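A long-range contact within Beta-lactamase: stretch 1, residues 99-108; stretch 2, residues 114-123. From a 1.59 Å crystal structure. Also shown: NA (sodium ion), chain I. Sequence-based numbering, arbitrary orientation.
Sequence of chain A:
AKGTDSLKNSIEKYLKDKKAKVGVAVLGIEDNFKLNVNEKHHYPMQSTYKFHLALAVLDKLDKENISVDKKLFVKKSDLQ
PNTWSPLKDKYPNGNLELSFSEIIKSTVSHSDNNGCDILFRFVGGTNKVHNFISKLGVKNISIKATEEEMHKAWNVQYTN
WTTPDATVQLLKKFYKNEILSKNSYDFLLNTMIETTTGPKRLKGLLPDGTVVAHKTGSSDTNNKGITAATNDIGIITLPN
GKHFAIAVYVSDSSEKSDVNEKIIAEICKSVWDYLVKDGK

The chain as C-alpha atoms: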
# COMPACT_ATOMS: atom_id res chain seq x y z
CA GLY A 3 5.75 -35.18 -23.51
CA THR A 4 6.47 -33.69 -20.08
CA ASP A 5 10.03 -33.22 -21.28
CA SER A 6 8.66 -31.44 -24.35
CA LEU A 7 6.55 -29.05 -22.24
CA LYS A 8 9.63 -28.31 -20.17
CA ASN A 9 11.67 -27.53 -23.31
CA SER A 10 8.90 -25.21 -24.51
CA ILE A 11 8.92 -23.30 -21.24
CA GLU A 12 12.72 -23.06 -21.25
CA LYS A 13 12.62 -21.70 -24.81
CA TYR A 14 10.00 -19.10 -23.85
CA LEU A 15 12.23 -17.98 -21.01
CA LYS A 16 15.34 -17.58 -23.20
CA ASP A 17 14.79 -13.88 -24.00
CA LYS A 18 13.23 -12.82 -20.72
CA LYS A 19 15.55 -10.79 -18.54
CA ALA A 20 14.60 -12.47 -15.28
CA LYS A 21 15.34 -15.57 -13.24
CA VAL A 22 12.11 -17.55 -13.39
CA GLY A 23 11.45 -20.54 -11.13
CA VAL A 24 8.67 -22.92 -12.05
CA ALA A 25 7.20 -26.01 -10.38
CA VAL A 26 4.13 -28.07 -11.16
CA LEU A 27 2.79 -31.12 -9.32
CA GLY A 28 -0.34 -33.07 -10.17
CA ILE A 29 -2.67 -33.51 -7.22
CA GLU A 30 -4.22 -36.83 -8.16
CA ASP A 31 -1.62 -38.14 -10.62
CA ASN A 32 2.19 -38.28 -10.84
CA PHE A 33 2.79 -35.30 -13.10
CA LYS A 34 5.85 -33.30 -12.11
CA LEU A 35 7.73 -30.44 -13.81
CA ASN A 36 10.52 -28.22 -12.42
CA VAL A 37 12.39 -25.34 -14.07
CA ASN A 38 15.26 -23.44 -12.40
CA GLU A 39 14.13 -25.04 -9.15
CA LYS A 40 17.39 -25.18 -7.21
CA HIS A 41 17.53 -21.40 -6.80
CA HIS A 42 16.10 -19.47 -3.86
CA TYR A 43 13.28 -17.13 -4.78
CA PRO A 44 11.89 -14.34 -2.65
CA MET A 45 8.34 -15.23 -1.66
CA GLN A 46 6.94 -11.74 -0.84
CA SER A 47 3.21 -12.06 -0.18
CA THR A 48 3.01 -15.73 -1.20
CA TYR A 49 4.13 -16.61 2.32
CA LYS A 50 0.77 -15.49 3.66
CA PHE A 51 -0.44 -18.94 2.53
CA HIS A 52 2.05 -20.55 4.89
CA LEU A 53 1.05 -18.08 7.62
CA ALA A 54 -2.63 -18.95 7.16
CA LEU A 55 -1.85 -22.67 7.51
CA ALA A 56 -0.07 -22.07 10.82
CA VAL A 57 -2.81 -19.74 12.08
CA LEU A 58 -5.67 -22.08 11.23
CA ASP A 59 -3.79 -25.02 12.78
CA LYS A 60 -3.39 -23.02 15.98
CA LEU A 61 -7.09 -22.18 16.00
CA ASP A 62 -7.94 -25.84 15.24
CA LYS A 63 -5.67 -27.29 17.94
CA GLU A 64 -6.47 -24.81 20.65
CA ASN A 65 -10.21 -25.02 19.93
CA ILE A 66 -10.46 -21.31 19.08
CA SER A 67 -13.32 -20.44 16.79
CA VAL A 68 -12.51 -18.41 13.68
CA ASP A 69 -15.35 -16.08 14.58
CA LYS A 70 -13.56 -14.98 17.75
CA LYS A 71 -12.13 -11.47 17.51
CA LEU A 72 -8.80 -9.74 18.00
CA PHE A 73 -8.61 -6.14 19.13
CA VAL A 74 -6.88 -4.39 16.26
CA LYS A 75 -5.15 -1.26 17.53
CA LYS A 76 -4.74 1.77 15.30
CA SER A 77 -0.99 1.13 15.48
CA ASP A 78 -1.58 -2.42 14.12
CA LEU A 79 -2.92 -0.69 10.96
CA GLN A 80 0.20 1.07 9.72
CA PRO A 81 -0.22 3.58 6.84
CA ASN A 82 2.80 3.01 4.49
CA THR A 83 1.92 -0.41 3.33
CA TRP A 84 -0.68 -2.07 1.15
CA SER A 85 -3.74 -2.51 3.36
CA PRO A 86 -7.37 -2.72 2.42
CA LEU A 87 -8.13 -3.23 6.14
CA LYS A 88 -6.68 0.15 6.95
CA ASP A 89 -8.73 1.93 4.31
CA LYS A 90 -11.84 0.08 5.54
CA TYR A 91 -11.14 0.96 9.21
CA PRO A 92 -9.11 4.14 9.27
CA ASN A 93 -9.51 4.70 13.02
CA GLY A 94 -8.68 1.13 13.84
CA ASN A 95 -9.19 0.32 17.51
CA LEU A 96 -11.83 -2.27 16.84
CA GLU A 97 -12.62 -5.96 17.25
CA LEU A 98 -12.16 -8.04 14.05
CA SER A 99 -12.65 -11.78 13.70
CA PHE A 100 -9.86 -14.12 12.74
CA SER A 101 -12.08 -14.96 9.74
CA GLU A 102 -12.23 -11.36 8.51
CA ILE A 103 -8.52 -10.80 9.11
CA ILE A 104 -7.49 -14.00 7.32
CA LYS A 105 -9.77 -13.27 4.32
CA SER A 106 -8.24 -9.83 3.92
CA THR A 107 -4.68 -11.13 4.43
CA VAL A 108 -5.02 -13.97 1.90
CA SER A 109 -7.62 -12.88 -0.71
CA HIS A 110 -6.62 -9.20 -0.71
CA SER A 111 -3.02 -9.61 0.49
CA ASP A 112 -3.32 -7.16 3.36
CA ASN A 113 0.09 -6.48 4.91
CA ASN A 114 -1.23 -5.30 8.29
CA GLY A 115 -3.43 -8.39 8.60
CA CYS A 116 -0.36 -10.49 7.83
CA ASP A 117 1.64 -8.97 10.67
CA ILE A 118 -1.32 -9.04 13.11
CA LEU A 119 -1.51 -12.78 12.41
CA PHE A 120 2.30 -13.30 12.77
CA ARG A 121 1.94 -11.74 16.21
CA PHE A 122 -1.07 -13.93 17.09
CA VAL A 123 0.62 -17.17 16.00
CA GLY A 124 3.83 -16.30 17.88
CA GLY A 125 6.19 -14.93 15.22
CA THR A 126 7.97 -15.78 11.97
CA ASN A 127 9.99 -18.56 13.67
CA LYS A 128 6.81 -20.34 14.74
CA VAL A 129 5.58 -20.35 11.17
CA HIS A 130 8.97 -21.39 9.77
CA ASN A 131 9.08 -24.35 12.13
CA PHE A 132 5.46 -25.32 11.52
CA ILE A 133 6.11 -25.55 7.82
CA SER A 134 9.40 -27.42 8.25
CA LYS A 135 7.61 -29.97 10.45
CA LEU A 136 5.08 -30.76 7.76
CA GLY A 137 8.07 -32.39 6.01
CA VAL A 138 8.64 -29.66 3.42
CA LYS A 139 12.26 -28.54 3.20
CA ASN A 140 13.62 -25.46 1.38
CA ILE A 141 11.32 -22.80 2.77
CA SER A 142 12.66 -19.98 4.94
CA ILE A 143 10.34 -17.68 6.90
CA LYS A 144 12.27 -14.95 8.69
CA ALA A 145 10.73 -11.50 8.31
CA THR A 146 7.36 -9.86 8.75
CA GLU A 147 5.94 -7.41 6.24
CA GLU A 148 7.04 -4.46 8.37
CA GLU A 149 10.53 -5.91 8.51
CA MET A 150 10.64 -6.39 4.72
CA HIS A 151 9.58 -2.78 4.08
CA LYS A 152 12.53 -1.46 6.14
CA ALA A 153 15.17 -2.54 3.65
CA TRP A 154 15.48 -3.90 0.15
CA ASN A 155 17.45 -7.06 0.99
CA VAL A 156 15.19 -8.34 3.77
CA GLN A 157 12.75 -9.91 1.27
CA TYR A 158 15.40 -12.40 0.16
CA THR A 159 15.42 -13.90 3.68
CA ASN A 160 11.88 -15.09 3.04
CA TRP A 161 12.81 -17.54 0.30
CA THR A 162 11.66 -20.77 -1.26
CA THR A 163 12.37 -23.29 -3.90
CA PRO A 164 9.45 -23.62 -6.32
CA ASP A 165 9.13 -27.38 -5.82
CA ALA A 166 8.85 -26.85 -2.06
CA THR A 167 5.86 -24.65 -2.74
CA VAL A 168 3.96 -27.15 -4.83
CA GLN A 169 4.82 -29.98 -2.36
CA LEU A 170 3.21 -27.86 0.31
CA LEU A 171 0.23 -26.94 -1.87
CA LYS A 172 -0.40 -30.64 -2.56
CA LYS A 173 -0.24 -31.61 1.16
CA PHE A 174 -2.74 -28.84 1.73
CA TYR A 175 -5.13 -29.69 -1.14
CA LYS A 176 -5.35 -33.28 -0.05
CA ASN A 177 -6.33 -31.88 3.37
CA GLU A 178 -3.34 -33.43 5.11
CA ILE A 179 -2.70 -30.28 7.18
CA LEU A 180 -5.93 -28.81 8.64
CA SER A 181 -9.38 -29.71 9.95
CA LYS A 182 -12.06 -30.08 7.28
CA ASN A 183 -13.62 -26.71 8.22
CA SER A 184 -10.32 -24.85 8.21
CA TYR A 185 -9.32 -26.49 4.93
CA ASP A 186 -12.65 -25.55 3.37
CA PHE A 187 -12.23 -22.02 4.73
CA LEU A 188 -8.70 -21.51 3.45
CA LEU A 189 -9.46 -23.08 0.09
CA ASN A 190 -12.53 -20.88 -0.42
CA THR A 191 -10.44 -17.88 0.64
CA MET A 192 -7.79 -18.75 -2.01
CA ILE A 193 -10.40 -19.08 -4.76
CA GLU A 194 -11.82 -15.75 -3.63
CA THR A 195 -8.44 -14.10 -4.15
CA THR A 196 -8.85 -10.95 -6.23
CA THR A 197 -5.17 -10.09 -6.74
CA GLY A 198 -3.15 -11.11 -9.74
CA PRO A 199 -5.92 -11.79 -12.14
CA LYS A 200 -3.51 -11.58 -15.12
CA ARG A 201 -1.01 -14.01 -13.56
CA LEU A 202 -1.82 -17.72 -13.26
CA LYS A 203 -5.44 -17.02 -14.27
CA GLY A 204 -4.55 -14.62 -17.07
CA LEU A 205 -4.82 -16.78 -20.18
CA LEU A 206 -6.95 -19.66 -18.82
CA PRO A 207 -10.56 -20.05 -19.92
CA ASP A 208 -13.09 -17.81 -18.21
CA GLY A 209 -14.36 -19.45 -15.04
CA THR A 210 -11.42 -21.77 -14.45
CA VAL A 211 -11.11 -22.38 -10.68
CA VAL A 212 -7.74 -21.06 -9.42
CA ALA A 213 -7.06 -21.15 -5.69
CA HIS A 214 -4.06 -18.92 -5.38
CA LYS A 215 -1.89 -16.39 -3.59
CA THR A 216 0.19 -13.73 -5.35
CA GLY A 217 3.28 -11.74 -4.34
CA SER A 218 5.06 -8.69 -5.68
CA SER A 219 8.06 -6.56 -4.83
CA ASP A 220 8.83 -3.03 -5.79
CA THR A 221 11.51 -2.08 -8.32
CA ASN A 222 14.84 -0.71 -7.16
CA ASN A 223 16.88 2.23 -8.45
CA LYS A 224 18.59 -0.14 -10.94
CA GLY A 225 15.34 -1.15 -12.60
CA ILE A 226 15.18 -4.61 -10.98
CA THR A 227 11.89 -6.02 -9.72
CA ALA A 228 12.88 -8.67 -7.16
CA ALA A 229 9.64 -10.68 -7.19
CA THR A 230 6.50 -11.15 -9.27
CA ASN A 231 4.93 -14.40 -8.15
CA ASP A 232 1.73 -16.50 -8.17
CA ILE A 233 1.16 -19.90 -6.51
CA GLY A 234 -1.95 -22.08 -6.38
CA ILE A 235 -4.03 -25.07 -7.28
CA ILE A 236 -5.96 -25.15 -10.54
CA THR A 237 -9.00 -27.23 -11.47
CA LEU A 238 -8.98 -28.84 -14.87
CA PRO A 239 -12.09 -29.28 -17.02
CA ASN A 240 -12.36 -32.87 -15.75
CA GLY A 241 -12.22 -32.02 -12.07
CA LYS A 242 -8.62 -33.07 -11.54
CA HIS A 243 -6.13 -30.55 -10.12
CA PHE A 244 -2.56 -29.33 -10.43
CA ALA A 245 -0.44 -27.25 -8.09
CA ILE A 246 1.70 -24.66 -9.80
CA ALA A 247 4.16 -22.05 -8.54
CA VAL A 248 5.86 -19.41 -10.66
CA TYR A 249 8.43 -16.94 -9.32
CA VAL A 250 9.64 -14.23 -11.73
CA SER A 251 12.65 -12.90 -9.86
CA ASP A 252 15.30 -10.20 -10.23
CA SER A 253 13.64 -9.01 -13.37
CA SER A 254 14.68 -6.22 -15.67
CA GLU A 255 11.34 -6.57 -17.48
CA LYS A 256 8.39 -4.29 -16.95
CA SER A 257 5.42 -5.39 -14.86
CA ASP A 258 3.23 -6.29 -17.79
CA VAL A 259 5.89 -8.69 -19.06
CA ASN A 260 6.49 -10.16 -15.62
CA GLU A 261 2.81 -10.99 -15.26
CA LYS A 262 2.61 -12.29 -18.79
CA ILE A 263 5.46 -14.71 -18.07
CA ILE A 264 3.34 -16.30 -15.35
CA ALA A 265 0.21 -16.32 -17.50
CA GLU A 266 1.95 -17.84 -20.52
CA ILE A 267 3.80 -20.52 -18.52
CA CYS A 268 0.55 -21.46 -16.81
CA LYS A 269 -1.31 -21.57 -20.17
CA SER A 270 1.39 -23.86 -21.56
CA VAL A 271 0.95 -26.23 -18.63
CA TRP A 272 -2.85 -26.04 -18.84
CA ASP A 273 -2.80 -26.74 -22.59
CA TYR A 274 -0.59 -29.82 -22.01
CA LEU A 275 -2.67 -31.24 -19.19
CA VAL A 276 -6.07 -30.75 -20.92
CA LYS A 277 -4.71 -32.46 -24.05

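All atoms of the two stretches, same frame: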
# COMPACT_ATOMS: atom_id res chain seq x y z
N SER A 99 -12.78 -10.34 13.58
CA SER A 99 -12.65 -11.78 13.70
C SER A 99 -11.40 -12.29 13.01
O SER A 99 -10.93 -11.71 12.02
CB SER A 99 -13.86 -12.52 13.10
OG SER A 99 -14.00 -12.29 11.68
N PHE A 100 -10.92 -13.44 13.45
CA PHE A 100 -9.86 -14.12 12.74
C PHE A 100 -10.30 -14.34 11.30
O PHE A 100 -9.50 -14.23 10.38
CB PHE A 100 -9.55 -15.48 13.37
CG PHE A 100 -8.95 -15.40 14.71
CD1 PHE A 100 -7.60 -15.14 14.87
CD2 PHE A 100 -9.73 -15.63 15.85
CE1 PHE A 100 -7.03 -15.05 16.13
CE2 PHE A 100 -9.16 -15.57 17.10
CZ PHE A 100 -7.81 -15.28 17.24
N SER A 101 -11.56 -14.76 11.10
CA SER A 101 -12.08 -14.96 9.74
C SER A 101 -11.88 -13.73 8.83
O SER A 101 -11.30 -13.84 7.74
CB SER A 101 -13.58 -15.28 9.79
OG SER A 101 -14.11 -15.35 8.48
N GLU A 102 -12.30 -12.58 9.30
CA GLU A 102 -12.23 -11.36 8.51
C GLU A 102 -10.76 -11.05 8.24
O GLU A 102 -10.39 -10.55 7.15
CB GLU A 102 -12.87 -10.17 9.25
CG GLU A 102 -12.80 -8.90 8.41
CD GLU A 102 -13.67 -7.73 8.88
OE1 GLU A 102 -14.54 -7.90 9.76
OE2 GLU A 102 -13.64 -6.67 8.22
N ILE A 103 -9.93 -11.16 9.26
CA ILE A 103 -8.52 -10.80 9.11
C ILE A 103 -7.84 -11.74 8.12
O ILE A 103 -7.10 -11.29 7.22
CB ILE A 103 -7.75 -10.78 10.46
CG1 ILE A 103 -8.32 -9.67 11.36
CG2 ILE A 103 -6.24 -10.59 10.24
CD1 ILE A 103 -7.92 -9.82 12.82
N ILE A 104 -8.09 -13.05 8.25
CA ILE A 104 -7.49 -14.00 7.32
C ILE A 104 -7.96 -13.79 5.87
O ILE A 104 -7.13 -13.83 4.95
CB ILE A 104 -7.78 -15.45 7.73
CG1 ILE A 104 -7.15 -15.74 9.05
CG2 ILE A 104 -7.32 -16.39 6.64
CD1 ILE A 104 -7.68 -16.99 9.75
N LYS A 105 -9.25 -13.48 5.66
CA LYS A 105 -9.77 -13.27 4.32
C LYS A 105 -9.10 -12.06 3.71
O LYS A 105 -8.66 -12.10 2.57
CB LYS A 105 -11.28 -13.04 4.31
CG LYS A 105 -12.08 -14.29 4.58
CD LYS A 105 -13.56 -13.97 4.43
CE LYS A 105 -14.43 -15.15 4.83
NZ LYS A 105 -15.84 -14.80 4.56
N SER A 106 -8.92 -11.00 4.48
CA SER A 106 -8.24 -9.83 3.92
C SER A 106 -6.77 -10.14 3.59
O SER A 106 -6.21 -9.69 2.56
CB SER A 106 -8.33 -8.66 4.87
OG SER A 106 -7.89 -7.46 4.22
N THR A 107 -6.12 -10.82 4.53
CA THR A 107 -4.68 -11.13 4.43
C THR A 107 -4.40 -12.01 3.22
O THR A 107 -3.39 -11.85 2.54
CB THR A 107 -4.23 -11.85 5.70
OG1 THR A 107 -4.41 -10.94 6.80
CG2 THR A 107 -2.77 -12.20 5.61
N VAL A 108 -5.26 -13.00 2.98
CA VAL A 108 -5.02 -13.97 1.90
C VAL A 108 -5.65 -13.51 0.59
O VAL A 108 -4.94 -13.32 -0.40
CB VAL A 108 -5.55 -15.37 2.25
CG1 VAL A 108 -5.47 -16.31 1.05
CG2 VAL A 108 -4.81 -15.91 3.43
N ASN A 114 -0.99 -5.46 6.86
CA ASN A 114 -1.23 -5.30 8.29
C ASN A 114 -1.85 -6.55 8.88
O ASN A 114 -1.46 -7.01 9.96
CB ASN A 114 -2.09 -4.08 8.56
CG ASN A 114 -1.32 -2.79 8.40
OD1 ASN A 114 -0.18 -2.66 8.87
ND2 ASN A 114 -1.91 -1.85 7.69
N GLY A 115 -2.80 -7.14 8.15
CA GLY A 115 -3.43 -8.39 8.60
C GLY A 115 -2.39 -9.49 8.73
O GLY A 115 -2.37 -10.28 9.71
N CYS A 116 -1.45 -9.54 7.79
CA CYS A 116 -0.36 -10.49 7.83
C CYS A 116 0.42 -10.37 9.16
O CYS A 116 0.60 -11.33 9.90
CB CYS A 116 0.57 -10.25 6.65
SG CYS A 116 2.09 -11.20 6.64
N ASP A 117 0.83 -9.17 9.49
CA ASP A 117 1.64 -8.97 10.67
C ASP A 117 0.86 -9.12 11.96
O ASP A 117 1.42 -9.64 12.94
CB ASP A 117 2.41 -7.65 10.59
CG ASP A 117 3.52 -7.67 9.55
OD1 ASP A 117 3.76 -8.70 8.84
OD2 ASP A 117 4.18 -6.63 9.42
N ILE A 118 -0.41 -8.76 11.96
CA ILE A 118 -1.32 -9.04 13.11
C ILE A 118 -1.38 -10.56 13.37
O ILE A 118 -1.21 -11.03 14.51
CB ILE A 118 -2.74 -8.51 12.82
CG1 ILE A 118 -2.76 -6.97 12.91
CG2 ILE A 118 -3.75 -9.09 13.80
CD1 ILE A 118 -3.98 -6.37 12.29
N LEU A 119 -1.45 -11.33 12.30
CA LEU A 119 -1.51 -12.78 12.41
C LEU A 119 -0.16 -13.39 12.79
O LEU A 119 -0.15 -14.36 13.57
CB LEU A 119 -2.08 -13.39 11.12
CG LEU A 119 -3.57 -13.09 10.83
CD1 LEU A 119 -3.97 -13.60 9.47
CD2 LEU A 119 -4.51 -13.63 11.91
N PHE A 120 0.96 -12.87 12.30
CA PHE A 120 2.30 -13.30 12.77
C PHE A 120 2.40 -13.10 14.27
O PHE A 120 2.79 -14.02 15.01
CB PHE A 120 3.44 -12.56 12.06
CG PHE A 120 3.92 -13.23 10.81
CD1 PHE A 120 4.43 -14.51 10.83
CD2 PHE A 120 3.88 -12.54 9.61
CE1 PHE A 120 4.84 -15.12 9.67
CE2 PHE A 120 4.45 -13.09 8.47
CZ PHE A 120 4.88 -14.38 8.48
N ARG A 121 1.90 -11.97 14.76
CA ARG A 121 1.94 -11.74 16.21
C ARG A 121 1.06 -12.71 16.98
O ARG A 121 1.54 -13.31 18.00
CB ARG A 121 1.65 -10.28 16.53
CG ARG A 121 2.86 -9.41 16.18
CD ARG A 121 2.74 -7.96 16.65
NE ARG A 121 1.69 -7.24 15.93
CZ ARG A 121 1.86 -6.63 14.76
NH1 ARG A 121 3.04 -6.64 14.17
NH2 ARG A 121 0.85 -5.95 14.21
N PHE A 122 -0.14 -12.96 16.48
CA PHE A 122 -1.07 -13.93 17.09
C PHE A 122 -0.47 -15.33 17.17
O PHE A 122 -0.52 -15.98 18.22
CB PHE A 122 -2.39 -13.96 16.33
CG PHE A 122 -3.30 -15.05 16.78
CD1 PHE A 122 -3.90 -15.00 18.04
CD2 PHE A 122 -3.40 -16.20 16.06
CE1 PHE A 122 -4.62 -16.07 18.51
CE2 PHE A 122 -4.15 -17.26 16.50
CZ PHE A 122 -4.77 -17.19 17.74
N VAL A 123 0.17 -15.78 16.10
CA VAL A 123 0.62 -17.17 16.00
C VAL A 123 1.94 -17.37 16.73
O VAL A 123 2.33 -18.53 17.00
CB VAL A 123 0.70 -17.60 14.52
CG1 VAL A 123 2.00 -17.10 13.88
CG2 VAL A 123 0.48 -19.09 14.34
NA NA I . -15.06 -9.15 12.13
O HOH W 1 -17.20 -10.76 12.43

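Residues 100-108 and 114-123 are both helical. The first helix continues beyond its stretch, and the second begins before its own. Their N-to-C directions differ by 128°, so the helices run in roughly opposed directions but cross obliquely. The axes approach to 8.4 Å. The backbones come nearest at Thr-107 and Gly-115, whose CA atoms are 5.1 Å apart.

Ser-99 caps the first helix. Its OG accepts a hydrogen bond from Glu-102 N at 2.9 Å. A sodium ion sits beside this turn, with NA 3.0 Å from Ser-99 N and 2.7 Å from Glu-102 OE1; a water also binds it. This site lies away from the second stretch and takes no part in the contact.

No hydrogen bond crosses between the stretches. Packing joins them, and 378 Å² of surface is buried, both sides summed.

Gly-115 allows the close approach at Thr-107. Thr-107 OG1 lies 3.1 Å from Gly-115 C. A CB on residue 115 would point toward the first helix and fall 2.3 Å from Thr-107 OG1, a clash. The Thr-107 hydroxyl is satisfied within its own helix: OG1 donates to Ile-103 O at 2.7 Å. It can therefore face the other backbone without needing a partner there. Thr-107 OG1 is 3.4 Å from Cys-116 N, but the angle is too poor for a hydrogen bond. The methyl of Thr-107 adds an apolar contact, with CG2 4.0 Å from Cys-116 CB.

Leu-119 has the largest area covered by the other stretch. Its CB points toward the first helix, and its branched end meets residues from successive turns. Leu-119 CG is 3.7 Å from Ile-103 CG2. Leu-119 CD1 is 3.9 Å from Ile-104 CG1 and 3.8 Å from Thr-107 OG1.

Ile-103 also points toward its partner helix. Its CG2 packs 3.9 Å from Gly-115 O, and its CD1 reaches Ile-118 CG2 at 4.3 Å. Branching at CB lets this side chain spread over several neighbours. Ile-104 points away at CB, yet CG1 still touches Leu-119.

An aromatic pair closes the other end of the contact. The CA-to-CB bond of Phe-100 points sideways relative to the second stretch, but the end of its ring comes nearer. Its edge is directed at the face of Phe-122, with centroids 4.6 Å apart and planes at 58°. Phe-100 CE1 is 3.5 Å from Phe-122 CZ. The long, flat side chains span the wider gap here, far from the tight Thr-107 and Gly-115 crossing.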